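Local coordinates for beta-N-acetylglucosaminidase-like protein Glycoside hydrolase family 20 (Flavobacterium johnsoniae, PDB 6YHH) that probably removes N-acetylglucosamine units from chito-oligosaccharides as a family 20 beta-N-acetylhexosaminidase in bacterial chitin breakdown, at residues 176-181 against 225-230. Residues are numbered along the deposited sequence; the frame is centred on the assembly and turned at random.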
loop_
_atom_site.group_PDB
_atom_site.type_symbol
_atom_site.label_atom_id
_atom_site.label_comp_id
_atom_site.label_asym_id
_atom_site.label_seq_id
_atom_site.Cartn_x
_atom_site.Cartn_y
_atom_site.Cartn_z
ATOM N N ASN A 176 20.813 -9.290 0.640
ATOM C CA ASN A 176 21.659 -8.115 0.941
ATOM C C ASN A 176 22.042 -7.258 -0.183
ATOM O O ASN A 176 22.856 -6.322 0.028
ATOM C CB ASN A 176 22.938 -8.543 1.678
ATOM C CG ASN A 176 23.813 -9.450 0.846
ATOM O OD1 ASN A 176 23.442 -9.918 -0.243
ATOM N ND2 ASN A 176 25.014 -9.654 1.322
ATOM N N VAL A 177 21.473 -7.460 -1.375
ATOM C CA VAL A 177 21.749 -6.613 -2.536
ATOM C C VAL A 177 20.428 -6.225 -3.202
ATOM O O VAL A 177 19.554 -7.078 -3.492
ATOM C CB VAL A 177 22.652 -7.272 -3.550
ATOM C CG1 VAL A 177 22.805 -6.420 -4.762
ATOM C CG2 VAL A 177 24.025 -7.674 -2.962
ATOM N N PHE A 178 20.317 -4.931 -3.445
ATOM C CA PHE A 178 19.171 -4.392 -4.216
ATOM C C PHE A 178 19.740 -3.718 -5.434
ATOM O O PHE A 178 20.456 -2.733 -5.338
ATOM C CB PHE A 178 18.425 -3.432 -3.369
ATOM C CG PHE A 178 17.274 -2.721 -4.069
ATOM C CD1 PHE A 178 16.081 -3.389 -4.335
ATOM C CD2 PHE A 178 17.387 -1.425 -4.494
ATOM C CE1 PHE A 178 15.039 -2.764 -4.966
ATOM C CE2 PHE A 178 16.282 -0.818 -5.122
ATOM C CZ PHE A 178 15.141 -1.484 -5.317
ATOM N N HIS A 179 19.513 -4.321 -6.580
ATOM C CA HIS A 179 20.012 -3.811 -7.847
ATOM C C HIS A 179 18.851 -3.017 -8.496
ATOM O O HIS A 179 17.772 -3.506 -8.767
ATOM C CB HIS A 179 20.540 -4.979 -8.667
ATOM C CG HIS A 179 20.788 -4.738 -10.121
ATOM N ND1 HIS A 179 21.032 -5.802 -10.965
ATOM C CD2 HIS A 179 20.823 -3.615 -10.907
ATOM C CE1 HIS A 179 21.153 -5.365 -12.201
ATOM N NE2 HIS A 179 21.045 -4.050 -12.195
ATOM N N TRP A 180 19.137 -1.751 -8.768
ATOM C CA TRP A 180 18.067 -0.801 -9.181
ATOM C C TRP A 180 18.279 -0.457 -10.669
ATOM O O TRP A 180 19.230 0.251 -11.061
ATOM C CB TRP A 180 18.148 0.435 -8.283
ATOM C CG TRP A 180 16.878 1.221 -8.028
ATOM C CD1 TRP A 180 15.611 1.033 -8.513
ATOM C CD2 TRP A 180 16.793 2.337 -7.113
ATOM N NE1 TRP A 180 14.735 1.925 -7.948
ATOM C CE2 TRP A 180 15.434 2.743 -7.070
ATOM C CE3 TRP A 180 17.722 2.981 -6.316
ATOM C CZ2 TRP A 180 15.006 3.782 -6.262
ATOM C CZ3 TRP A 180 17.307 4.053 -5.543
ATOM C CH2 TRP A 180 15.949 4.418 -5.520
ATOM N N HIS A 181 17.410 -1.005 -11.505
ATOM C CA HIS A 181 17.484 -0.837 -12.964
ATOM C C HIS A 181 16.691 0.405 -13.295
ATOM O O HIS A 181 15.447 0.351 -13.371
ATOM C CB HIS A 181 16.978 -2.142 -13.654
ATOM C CG HIS A 181 17.071 -2.138 -15.161
ATOM N ND1 HIS A 181 18.174 -2.628 -15.817
ATOM C CD2 HIS A 181 16.243 -1.676 -16.143
ATOM C CE1 HIS A 181 18.033 -2.447 -17.110
ATOM N NE2 HIS A 181 16.854 -1.919 -17.340
ATOM N N ILE A 225 21.589 -3.745 3.604
ATOM C CA ILE A 225 21.489 -3.945 2.140
ATOM C C ILE A 225 22.300 -2.915 1.325
ATOM O O ILE A 225 22.205 -1.712 1.531
ATOM C CB ILE A 225 19.997 -3.914 1.750
ATOM C CG1 ILE A 225 19.219 -5.055 2.482
ATOM C CG2 ILE A 225 19.821 -3.986 0.227
ATOM C CD1 ILE A 225 17.730 -4.794 2.483
ATOM N N LEU A 226 23.069 -3.434 0.407
ATOM C CA LEU A 226 23.839 -2.689 -0.620
ATOM C C LEU A 226 22.951 -2.352 -1.810
ATOM O O LEU A 226 22.232 -3.231 -2.282
ATOM C CB LEU A 226 24.944 -3.582 -1.122
ATOM C CG LEU A 226 25.772 -3.109 -2.311
ATOM C CD1 LEU A 226 26.579 -1.877 -1.933
ATOM C CD2 LEU A 226 26.712 -4.176 -2.817
ATOM N N ILE A 227 22.989 -1.112 -2.281
ATOM C CA ILE A 227 22.351 -0.782 -3.507
ATOM C C ILE A 227 23.316 -0.687 -4.657
ATOM O O ILE A 227 24.372 0.045 -4.554
ATOM C CB ILE A 227 21.468 0.475 -3.392
ATOM C CG1 ILE A 227 20.378 0.323 -2.287
ATOM C CG2 ILE A 227 20.890 0.902 -4.771
ATOM C CD1 ILE A 227 19.372 1.446 -2.206
ATOM N N VAL A 228 22.977 -1.365 -5.749
ATOM C CA VAL A 228 23.761 -1.366 -6.951
ATOM C C VAL A 228 22.894 -0.669 -8.028
ATOM O O VAL A 228 21.890 -1.242 -8.497
ATOM C CB VAL A 228 24.186 -2.795 -7.398
ATOM C CG1 VAL A 228 24.925 -2.722 -8.690
ATOM C CG2 VAL A 228 25.010 -3.470 -6.301
ATOM N N PRO A 229 23.211 0.598 -8.361
ATOM C CA PRO A 229 22.511 1.296 -9.458
ATOM C C PRO A 229 22.913 0.847 -10.833
ATOM O O PRO A 229 24.037 0.385 -11.048
ATOM C CB PRO A 229 22.961 2.755 -9.231
ATOM C CG PRO A 229 24.401 2.544 -8.810
ATOM C CD PRO A 229 24.346 1.395 -7.862
ATOM N N GLU A 230 21.972 0.893 -11.786
ATOM C CA GLU A 230 22.265 0.554 -13.178
ATOM C C GLU A 230 21.779 1.611 -14.100
ATOM O O GLU A 230 20.596 2.004 -14.067
ATOM C CB GLU A 230 21.658 -0.785 -13.596
ATOM C CG GLU A 230 22.053 -1.243 -14.999
ATOM C CD GLU A 230 21.271 -2.447 -15.538
ATOM O OE1 GLU A 230 20.605 -3.165 -14.709
ATOM O OE2 GLU A 230 21.320 -2.706 -16.757
#
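E230 OE1 is gripped by two histidines of the neighbouring strand: H179 NE2 and H181 ND1 each donate to it at 2.7 Å, from opposite faces of the carboxylate. H179 comes in on the anti side, with its ring plane 41° from the carboxylate; H181, its ring nearly perpendicular, reaches OE1 from above while keeping the oxygen in its own ring plane. The E230 chain is extended, CG anti to the backbone N (chi1 -174°), carrying the carboxylate across to both rings. Second partners fix the cluster: E447 for H179 ND1, D184 for H181 NE2 and W366 for E230 OE2. An alanine in place of E230 would remove the acceptor of both histidine bonds and probably leave both imidazoles freer to turn. On the other sheet face, F178 CD2 lies beside I227 CG1 at 4.1 Å, I227 CG2 meets W180 CE3, and helices 160-172 and 210-222 pack over this layer. Five backbone bonds, from L226 N to N176 O through E230 N to W180 O, join the parallel strands. They belong to the catalytic TIM barrel, with the polar cluster on its inner face and the side chain of H181 about 8 Å from that of E317, the predicted proton donor.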